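Local atomic coordinates of predicted ATPase of the ABC class (Vibrio vulnificus, PDB entry 5D6A), a protein that probably binds and hydrolyses ATP as an ABC-class ATPase, here holding the analogue AMP-PNP. Residues Ser208-Ala211 and Asn212-Leu216; Ile472-Asp475 and Gly476-Val480; Phe164-Pro167 and Lys168-Arg172. All coordinates share one frame; numbering follows the deposited sequence.

Interaction 1. Residues Ser208-Ala211 and Asn212-Leu216; sequences SFVA and NGSIL
A211 and S214 are the end residues of a type II beta turn that follows strand 206-211. Two hydrogen bonds close it, and both end on A211 O. The shorter comes from the side chain: S214 OG donates to A211 O at 2.7 Å. The hydroxyl approaches off the end of the carbonyl, with a C=O...OG angle of 131°, and is tilted 31° from its plane. The second bond is weak, from S214 N to A211 O at 3.4 Å. S214 can use both groups because chi1 of -63° sets OG beside its own backbone N. G213 has a positive phi, as expected at the third position of a type II turn.

The apolar contact lies beyond the turn. V210 CG1 meets L216 CD2 at 4.1 Å, the two side chains crossing at a slant. V210 CG1 also lies 4.3 Å from S214 OG. I294 and F233 touch both V210 and L216. L216 further packs on T273, L274 and A277 of helix 271-280.

Outside the turn, N212 OD1 accepts a hydrogen bond from A235 N.

The buried S214 hydroxyl is thus satisfied by a strand-end carbonyl. That bond probably reinforces the turn, whose backbone bond is weak, while the methyl contact joins the strand to the returning chain.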
ATOM      1  N   SER A 208      21.758  18.540   3.165  1.00 41.07           N
ATOM      2  CA  SER A 208      20.474  18.878   3.772  1.00 40.35           C
ATOM      3  C   SER A 208      20.672  19.915   4.877  1.00 40.30           C
ATOM      4  O   SER A 208      21.761  20.035   5.441  1.00 41.24           O
ATOM      5  CB  SER A 208      19.796  17.625   4.337  1.00 40.05           C
ATOM      6  OG  SER A 208      18.488  17.916   4.802  1.00 39.37           O
ATOM      7  N   PHE A 209      19.611  20.659   5.178  1.00 39.64           N
ATOM      8  CA  PHE A 209      19.653  21.697   6.201  1.00 40.42           C
ATOM      9  C   PHE A 209      18.332  21.791   6.964  1.00 40.34           C
ATOM     10  O   PHE A 209      17.290  22.070   6.374  1.00 39.26           O
ATOM     11  CB  PHE A 209      19.977  23.046   5.560  1.00 40.85           C
ATOM     12  CG  PHE A 209      19.888  24.207   6.507  1.00 41.70           C
ATOM     13  CD1 PHE A 209      20.947  24.520   7.348  1.00 43.14           C
ATOM     14  CD2 PHE A 209      18.749  24.999   6.549  1.00 41.21           C
ATOM     15  CE1 PHE A 209      20.868  25.594   8.219  1.00 44.43           C
ATOM     16  CE2 PHE A 209      18.664  26.074   7.415  1.00 42.43           C
ATOM     17  CZ  PHE A 209      19.724  26.373   8.253  1.00 44.16           C
ATOM     18  N   VAL A 210      18.393  21.568   8.277  1.00 41.01           N
ATOM     19  CA  VAL A 210      17.215  21.634   9.143  1.00 41.04           C
ATOM     20  C   VAL A 210      17.320  22.865  10.036  1.00 42.01           C
ATOM     21  O   VAL A 210      18.037  22.860  11.038  1.00 43.44           O
ATOM     22  CB  VAL A 210      17.083  20.376  10.026  1.00 41.21           C
ATOM     23  CG1 VAL A 210      15.831  20.455  10.885  1.00 41.44           C
ATOM     24  CG2 VAL A 210      17.051  19.123   9.167  1.00 41.40           C
ATOM     25  N   ALA A 211      16.598  23.917   9.668  1.00 41.73           N
ATOM     26  CA  ALA A 211      16.615  25.169  10.418  1.00 43.71           C
ATOM     27  C   ALA A 211      16.126  25.003  11.858  1.00 44.73           C
ATOM     28  O   ALA A 211      15.236  24.196  12.132  1.00 44.35           O
ATOM     29  CB  ALA A 211      15.763  26.208   9.701  1.00 43.39           C
ATOM     30  N   ASN A 212      16.721  25.762  12.776  1.00 46.25           N
ATOM     31  CA  ASN A 212      16.290  25.738  14.173  1.00 47.60           C
ATOM     32  C   ASN A 212      14.904  26.358  14.276  1.00 47.83           C
ATOM     33  O   ASN A 212      14.631  27.388  13.659  1.00 48.19           O
ATOM     34  CB  ASN A 212      17.273  26.490  15.083  1.00 49.00           C
ATOM     35  CG  ASN A 212      18.570  25.733  15.307  1.00 48.96           C
ATOM     36  OD1 ASN A 212      18.670  24.540  15.022  1.00 48.35           O
ATOM     37  ND2 ASN A 212      19.568  26.422  15.845  1.00 50.25           N
ATOM     38  N   GLY A 213      14.033  25.726  15.056  1.00 47.48           N
ATOM     39  CA  GLY A 213      12.664  26.198  15.223  1.00 47.49           C
ATOM     40  C   GLY A 213      11.691  25.425  14.349  1.00 46.05           C
ATOM     41  O   GLY A 213      10.496  25.731  14.319  1.00 46.73           O
ATOM     42  N   SER A 214      12.199  24.422  13.634  1.00 44.09           N
ATOM     43  CA  SER A 214      11.362  23.603  12.768  1.00 42.63           C
ATOM     44  C   SER A 214      10.544  22.623  13.593  1.00 42.66           C
ATOM     45  O   SER A 214      10.959  22.210  14.677  1.00 44.09           O
ATOM     46  CB  SER A 214      12.220  22.806  11.775  1.00 41.71           C
ATOM     47  OG  SER A 214      12.948  23.651  10.905  1.00 41.67           O
ATOM     48  N   ILE A 215       9.376  22.262  13.074  1.00 41.46           N
ATOM     49  CA  ILE A 215       8.510  21.280  13.708  1.00 41.15           C
ATOM     50  C   ILE A 215       8.489  20.081  12.763  1.00 39.83           C
ATOM     51  O   ILE A 215       7.855  20.115  11.707  1.00 39.09           O
ATOM     52  CB  ILE A 215       7.101  21.834  13.972  1.00 41.82           C
ATOM     53  CG1 ILE A 215       7.192  23.050  14.897  1.00 43.12           C
ATOM     54  CG2 ILE A 215       6.221  20.771  14.609  1.00 43.14           C
ATOM     55  CD1 ILE A 215       5.853  23.658  15.256  1.00 44.83           C
ATOM     56  N   LEU A 216       9.207  19.031  13.153  1.00 39.44           N
ATOM     57  CA  LEU A 216       9.350  17.825  12.335  1.00 38.39           C
ATOM     58  C   LEU A 216       8.182  16.822  12.411  1.00 38.75           C
ATOM     59  O   LEU A 216       7.678  16.398  11.373  1.00 37.96           O
ATOM     60  CB  LEU A 216      10.664  17.118  12.693  1.00 38.86           C
ATOM     61  CG  LEU A 216      11.920  18.000  12.700  1.00 38.94           C
ATOM     62  CD1 LEU A 216      13.149  17.186  13.073  1.00 39.74           C
ATOM     63  CD2 LEU A 216      12.120  18.686  11.362  1.00 38.12           C
TER

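Interaction 2. Residues Ile472-Asp475 and Gly476-Val480; sequences ILTD and GKFRV
The C-terminal end of helix 468-475 is closed by a bond from F478 back to L473. It has two features of a Schellman motif: this six-to-one hydrogen bond and a left-handed backbone at K477 (phi 60°). The motif is only partly met, because the companion five-to-two pair, K477 N and T474 O, is 3.5 Å apart and makes no clear bond. F478 is also left-handed, and the chain then runs on to strand 480-483.

F478 N donates to L473 O at 2.7 Å. The bond is nearly straight at the hydrogen, 169°, though the donor is tilted from the carbonyl plane. G476 N adds only weak bonds, one to I472 O at 2.9 Å and one to L473 O. L473 O therefore takes one good donor and one weak one. Beyond the helix, R479 N bonds to G476 O, which closes the next turn.

The F478 side chain folds back against the last helical turn. With CG anti to its carbonyl carbon (chi1 -56°), the ring is brought back so that one face passes over L473 O and T474 N, the oxygen set toward the rim. L473 CB touches CD1 of F478 at 3.7 Å. T474 CG2 meets F478 CZ at 4.0 Å, the two side chains crossing. T474 OG1 turns to N471 O instead.

L473 CD2 meets V480 CG2 at 3.8 Å and also lies against F478 CA. F490, Y517 and A520 also pack on L473, and W514 packs on V480.

The chemistry couples a polar cap to an apolar one. The same pair, L473 and F478, shares the main-chain bond and the side-chain contact, while L473 carries the packing inward to V480.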
ATOM      1  N   ILE A 472       2.489  -0.691 -26.050  1.00 46.85           N
ATOM      2  CA  ILE A 472       1.645  -0.846 -24.871  1.00 46.32           C
ATOM      3  C   ILE A 472       0.437   0.087 -24.991  1.00 46.52           C
ATOM      4  O   ILE A 472      -0.678  -0.293 -24.636  1.00 47.67           O
ATOM      5  CB  ILE A 472       2.431  -0.557 -23.575  1.00 44.61           C
ATOM      6  CG1 ILE A 472       3.641  -1.494 -23.470  1.00 44.91           C
ATOM      7  CG2 ILE A 472       1.534  -0.716 -22.352  1.00 44.11           C
ATOM      8  CD1 ILE A 472       4.515  -1.229 -22.263  1.00 44.03           C
ATOM      9  N   LEU A 473       0.661   1.299 -25.497  1.00 45.68           N
ATOM     10  CA  LEU A 473      -0.430   2.258 -25.685  1.00 46.02           C
ATOM     11  C   LEU A 473      -1.441   1.778 -26.720  1.00 49.85           C
ATOM     12  O   LEU A 473      -2.646   1.885 -26.498  1.00 51.73           O
ATOM     13  CB  LEU A 473       0.104   3.631 -26.099  1.00 44.69           C
ATOM     14  CG  LEU A 473       0.800   4.489 -25.041  1.00 42.47           C
ATOM     15  CD1 LEU A 473       1.512   5.657 -25.699  1.00 42.36           C
ATOM     16  CD2 LEU A 473      -0.190   4.988 -24.001  1.00 41.36           C
ATOM     17  N   THR A 474      -0.958   1.260 -27.849  1.00 52.31           N
ATOM     18  CA  THR A 474      -1.846   0.776 -28.911  1.00 54.67           C
ATOM     19  C   THR A 474      -2.702  -0.387 -28.417  1.00 55.72           C
ATOM     20  O   THR A 474      -3.915  -0.404 -28.625  1.00 58.39           O
ATOM     21  CB  THR A 474      -1.072   0.355 -30.179  1.00 56.49           C
ATOM     22  OG1 THR A 474      -0.059  -0.596 -29.836  1.00 58.20           O
ATOM     23  CG2 THR A 474      -0.421   1.559 -30.841  1.00 55.78           C
ATOM     24  N   ASP A 475      -2.069  -1.354 -27.760  1.00 54.65           N
ATOM     25  CA  ASP A 475      -2.789  -2.503 -27.216  1.00 55.53           C
ATOM     26  C   ASP A 475      -3.703  -2.081 -26.072  1.00 54.14           C
ATOM     27  O   ASP A 475      -4.707  -2.740 -25.802  1.00 55.38           O
ATOM     28  CB  ASP A 475      -1.811  -3.575 -26.713  1.00 56.27           C
ATOM     29  CG  ASP A 475      -1.009  -4.228 -27.837  1.00 58.13           C
ATOM     30  OD1 ASP A 475      -1.378  -4.062 -29.021  1.00 59.87           O
ATOM     31  OD2 ASP A 475      -0.018  -4.927 -27.528  1.00 57.16           O
ATOM     32  N   GLY A 476      -3.357  -0.977 -25.413  1.00 51.47           N
ATOM     33  CA  GLY A 476      -4.125  -0.494 -24.269  1.00 50.26           C
ATOM     34  C   GLY A 476      -5.014   0.712 -24.492  1.00 50.05           C
ATOM     35  O   GLY A 476      -5.384   1.383 -23.531  1.00 48.78           O
ATOM     36  N   LYS A 477      -5.351   1.001 -25.746  1.00 51.24           N
ATOM     37  CA  LYS A 477      -6.249   2.117 -26.071  1.00 51.82           C
ATOM     38  C   LYS A 477      -5.734   3.494 -25.610  1.00 50.15           C
ATOM     39  O   LYS A 477      -6.527   4.361 -25.237  1.00 50.29           O
ATOM     40  CB  LYS A 477      -7.629   1.848 -25.459  1.00 53.32           C
ATOM     41  CG  LYS A 477      -8.207   0.496 -25.840  1.00 55.84           C
ATOM     42  CD  LYS A 477      -9.484   0.198 -25.080  1.00 57.59           C
ATOM     43  CE  LYS A 477     -10.114  -1.104 -25.549  1.00 60.01           C
ATOM     44  NZ  LYS A 477     -11.403  -1.370 -24.857  1.00 62.08           N
ATOM     45  N   PHE A 478      -4.414   3.680 -25.638  1.00 48.71           N
ATOM     46  CA  PHE A 478      -3.776   4.946 -25.239  1.00 47.30           C
ATOM     47  C   PHE A 478      -4.262   5.453 -23.876  1.00 47.84           C
ATOM     48  O   PHE A 478      -4.370   6.657 -23.646  1.00 47.74           O
ATOM     49  CB  PHE A 478      -4.007   6.012 -26.315  1.00 46.92           C
ATOM     50  CG  PHE A 478      -3.540   5.600 -27.678  1.00 47.06           C
ATOM     51  CD1 PHE A 478      -2.219   5.787 -28.059  1.00 45.87           C
ATOM     52  CD2 PHE A 478      -4.418   5.015 -28.578  1.00 48.55           C
ATOM     53  CE1 PHE A 478      -1.782   5.398 -29.312  1.00 46.65           C
ATOM     54  CE2 PHE A 478      -3.988   4.626 -29.833  1.00 49.15           C
ATOM     55  CZ  PHE A 478      -2.668   4.817 -30.201  1.00 48.60           C
ATOM     56  N   ARG A 479      -4.519   4.516 -22.973  1.00 50.18           N
ATOM     57  CA  ARG A 479      -5.037   4.817 -21.642  1.00 51.71           C
ATOM     58  C   ARG A 479      -3.859   5.301 -20.793  1.00 48.66           C
ATOM     59  O   ARG A 479      -2.810   4.658 -20.774  1.00 47.55           O
ATOM     60  CB  ARG A 479      -5.621   3.526 -21.061  1.00 55.87           C
ATOM     61  CG  ARG A 479      -6.919   3.621 -20.272  1.00 60.66           C
ATOM     62  CD  ARG A 479      -6.893   4.516 -19.047  1.00 62.02           C
ATOM     63  NE  ARG A 479      -8.040   4.198 -18.190  1.00 65.50           N
ATOM     64  CZ  ARG A 479      -8.448   4.924 -17.152  1.00 66.71           C
ATOM     65  NH1 ARG A 479      -9.496   4.529 -16.440  1.00 68.59           N
ATOM     66  NH2 ARG A 479      -7.827   6.046 -16.831  1.00 66.39           N
ATOM     67  N   VAL A 480      -4.014   6.442 -20.120  1.00 47.35           N
ATOM     68  CA  VAL A 480      -2.950   6.989 -19.266  1.00 45.00           C
ATOM     69  C   VAL A 480      -3.547   7.697 -18.055  1.00 45.01           C
ATOM     70  O   VAL A 480      -4.065   8.804 -18.176  1.00 45.57           O
ATOM     71  CB  VAL A 480      -2.055   8.000 -20.018  1.00 44.08           C
ATOM     72  CG1 VAL A 480      -0.968   8.534 -19.089  1.00 42.33           C
ATOM     73  CG2 VAL A 480      -1.433   7.367 -21.253  1.00 44.60           C
TER

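Interaction 3. Residues Phe164-Pro167 and Lys168-Arg172; sequences FHLP and KFIRR
K168 lies over one face of the F164 ring, with CE 4.1 Å above the plane and toward the rim. K168 NZ comes 3.3 Å from F164 CZ at the end of an extended chain. F164 CD2 in turn sits over the centre of the H165 ring. The F169 ring has H165 O over one face, 3.3 Å above the plane and offset toward the rim. H165 and F169 run side by side, CB of H165 touching CE2 of F169 at 3.6 Å. The R171 guanidinium passes P167 obliquely, NH1 being near CB; its NE forms a salt bridge with D54.

L166 and I170 make the apolar pair, CG of L166 lying 3.7 Å from I170 CD1. F142 touches both.

P167 has no N-H to give to the preceding turn, and helix 155-172 kinks there. K168 N makes only a weak bond to H165 O. Regular helical bonds follow: F169 N to H165 O, I170 N to L166 O at 3.0 Å, and R171 N to P167 O.

The chemistry divides the helix: L166, F169 and I170 pack into the fold, while F164 and K168 form an exposed pair.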
ATOM      1  N   PHE A 164     -22.088  32.846 -13.901  1.00 54.83           N
ATOM      2  CA  PHE A 164     -22.255  33.766 -12.774  1.00 55.62           C
ATOM      3  C   PHE A 164     -21.174  33.574 -11.703  1.00 54.03           C
ATOM      4  O   PHE A 164     -20.469  34.524 -11.361  1.00 53.85           O
ATOM      5  CB  PHE A 164     -23.661  33.626 -12.178  1.00 57.27           C
ATOM      6  CG  PHE A 164     -23.938  34.574 -11.048  1.00 58.47           C
ATOM      7  CD1 PHE A 164     -24.298  35.890 -11.304  1.00 60.14           C
ATOM      8  CD2 PHE A 164     -23.851  34.152  -9.729  1.00 57.98           C
ATOM      9  CE1 PHE A 164     -24.554  36.769 -10.267  1.00 61.14           C
ATOM     10  CE2 PHE A 164     -24.107  35.026  -8.688  1.00 59.18           C
ATOM     11  CZ  PHE A 164     -24.459  36.336  -8.958  1.00 60.52           C
ATOM     12  N   HIS A 165     -21.036  32.354 -11.188  1.00 52.47           N
ATOM     13  CA  HIS A 165     -20.041  32.077 -10.148  1.00 51.05           C
ATOM     14  C   HIS A 165     -18.619  31.924 -10.677  1.00 49.80           C
ATOM     15  O   HIS A 165     -17.704  32.608 -10.215  1.00 48.94           O
ATOM     16  CB  HIS A 165     -20.398  30.812  -9.361  1.00 50.56           C
ATOM     17  CG  HIS A 165     -21.586  30.965  -8.469  1.00 51.84           C
ATOM     18  ND1 HIS A 165     -21.555  31.718  -7.316  1.00 52.38           N
ATOM     19  CD2 HIS A 165     -22.825  30.424  -8.533  1.00 53.00           C
ATOM     20  CE1 HIS A 165     -22.733  31.660  -6.723  1.00 54.11           C
ATOM     21  NE2 HIS A 165     -23.520  30.878  -7.440  1.00 54.77           N
ATOM     22  N   LEU A 166     -18.436  31.022 -11.637  1.00 49.52           N
ATOM     23  CA  LEU A 166     -17.103  30.744 -12.179  1.00 48.40           C
ATOM     24  C   LEU A 166     -16.338  31.999 -12.609  1.00 49.02           C
ATOM     25  O   LEU A 166     -15.184  32.175 -12.218  1.00 47.93           O
ATOM     26  CB  LEU A 166     -17.174  29.722 -13.325  1.00 48.16           C
ATOM     27  CG  LEU A 166     -15.851  29.324 -13.993  1.00 46.95           C
ATOM     28  CD1 LEU A 166     -14.827  28.832 -12.982  1.00 44.92           C
ATOM     29  CD2 LEU A 166     -16.096  28.263 -15.055  1.00 47.41           C
ATOM     30  N   PRO A 167     -16.975  32.883 -13.397  1.00 50.78           N
ATOM     31  CA  PRO A 167     -16.259  34.089 -13.821  1.00 51.54           C
ATOM     32  C   PRO A 167     -15.753  34.933 -12.646  1.00 51.91           C
ATOM     33  O   PRO A 167     -14.728  35.596 -12.766  1.00 52.45           O
ATOM     34  CB  PRO A 167     -17.309  34.855 -14.634  1.00 53.04           C
ATOM     35  CG  PRO A 167     -18.273  33.813 -15.086  1.00 53.17           C
ATOM     36  CD  PRO A 167     -18.344  32.852 -13.935  1.00 51.97           C
ATOM     37  N   LYS A 168     -16.460  34.895 -11.521  1.00 52.54           N
ATOM     38  CA  LYS A 168     -16.053  35.663 -10.348  1.00 53.25           C
ATOM     39  C   LYS A 168     -14.815  35.073  -9.681  1.00 51.86           C
ATOM     40  O   LYS A 168     -13.933  35.817  -9.258  1.00 53.14           O
ATOM     41  CB  LYS A 168     -17.204  35.788  -9.345  1.00 54.71           C
ATOM     42  CG  LYS A 168     -18.353  36.634  -9.867  1.00 57.32           C
ATOM     43  CD  LYS A 168     -19.478  36.776  -8.858  1.00 58.98           C
ATOM     44  CE  LYS A 168     -20.555  37.706  -9.393  1.00 61.59           C
ATOM     45  NZ  LYS A 168     -21.642  37.933  -8.406  1.00 63.87           N
ATOM     46  N   PHE A 169     -14.738  33.746  -9.597  1.00 50.56           N
ATOM     47  CA  PHE A 169     -13.576  33.102  -8.978  1.00 48.23           C
ATOM     48  C   PHE A 169     -12.340  33.280  -9.853  1.00 46.91           C
ATOM     49  O   PHE A 169     -11.240  33.477  -9.341  1.00 46.55           O
ATOM     50  CB  PHE A 169     -13.823  31.613  -8.719  1.00 47.56           C
ATOM     51  CG  PHE A 169     -15.132  31.324  -8.043  1.00 48.92           C
ATOM     52  CD1 PHE A 169     -15.500  32.005  -6.888  1.00 50.49           C
ATOM     53  CD2 PHE A 169     -15.976  30.339  -8.533  1.00 49.04           C
ATOM     54  CE1 PHE A 169     -16.705  31.739  -6.262  1.00 51.80           C
ATOM     55  CE2 PHE A 169     -17.177  30.058  -7.904  1.00 50.83           C
ATOM     56  CZ  PHE A 169     -17.542  30.759  -6.767  1.00 52.19           C
ATOM     57  N   ILE A 170     -12.531  33.210 -11.170  1.00 46.54           N
ATOM     58  CA  ILE A 170     -11.443  33.387 -12.132  1.00 46.07           C
ATOM     59  C   ILE A 170     -10.870  34.800 -12.036  1.00 47.37           C
ATOM     60  O   ILE A 170      -9.661  34.993 -12.171  1.00 46.50           O
ATOM     61  CB  ILE A 170     -11.912  33.115 -13.579  1.00 46.53           C
ATOM     62  CG1 ILE A 170     -12.262  31.633 -13.750  1.00 45.74           C
ATOM     63  CG2 ILE A 170     -10.826  33.497 -14.577  1.00 46.63           C
ATOM     64  CD1 ILE A 170     -12.932  31.298 -15.068  1.00 46.59           C
ATOM     65  N   ARG A 171     -11.741  35.780 -11.801  1.00 49.82           N
ATOM     66  CA  ARG A 171     -11.306  37.170 -11.678  1.00 52.16           C
ATOM     67  C   ARG A 171     -10.645  37.435 -10.331  1.00 51.93           C
ATOM     68  O   ARG A 171      -9.482  37.828 -10.274  1.00 52.88           O
ATOM     69  CB  ARG A 171     -12.476  38.138 -11.888  1.00 54.61           C
ATOM     70  CG  ARG A 171     -13.006  38.156 -13.313  1.00 55.94           C
ATOM     71  CD  ARG A 171     -14.084  39.209 -13.512  1.00 58.28           C
ATOM     72  NE  ARG A 171     -14.583  39.213 -14.890  1.00 59.37           N
ATOM     73  CZ  ARG A 171     -15.691  38.604 -15.312  1.00 59.39           C
ATOM     74  NH1 ARG A 171     -16.478  37.943 -14.470  1.00 58.98           N
ATOM     75  NH2 ARG A 171     -16.029  38.677 -16.595  1.00 60.69           N
ATOM     76  N   ARG A 172     -11.382  37.199  -9.254  1.00 52.25           N
ATOM     77  CA  ARG A 172     -10.871  37.440  -7.900  1.00 52.91           C
ATOM     78  C   ARG A 172      -9.523  36.779  -7.615  1.00 50.42           C
ATOM     79  O   ARG A 172      -8.672  37.364  -6.945  1.00 49.98           O
ATOM     80  CB  ARG A 172     -11.890  36.985  -6.858  1.00 53.76           C
ATOM     81  CG  ARG A 172     -13.185  37.781  -6.863  1.00 56.88           C
ATOM     82  CD  ARG A 172     -14.149  37.234  -5.825  1.00 59.09           C
ATOM     83  NE  ARG A 172     -13.646  37.411  -4.463  1.00 60.78           N
ATOM     84  CZ  ARG A 172     -14.200  36.877  -3.377  1.00 61.89           C
ATOM     85  NH1 ARG A 172     -15.274  36.100  -3.478  1.00 63.11           N
ATOM     86  NH2 ARG A 172     -13.665  37.107  -2.182  1.00 62.21           N
TER

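The three contacts are local and follow one another along the chain in the order 3, 1, 2. None touches another. Interaction 3 lies in the N-terminal domain of the ABC-class ATPase and interaction 1 in the P-loop domain; their centres are 39 Å apart. Interaction 2 lies 45 Å from interaction 1, centre to centre, on the opposite side of the chain's centre. Interactions 2 and 3 come nearest, about 23 Å between closest atoms. Interaction 1 lies near a nucleotide: the L216 side chain is about 5 Å from bound AMP-PNP and close to the probable Walker A loop. Interactions 2 and 3 both involve helices, whereas interaction 1 follows a strand.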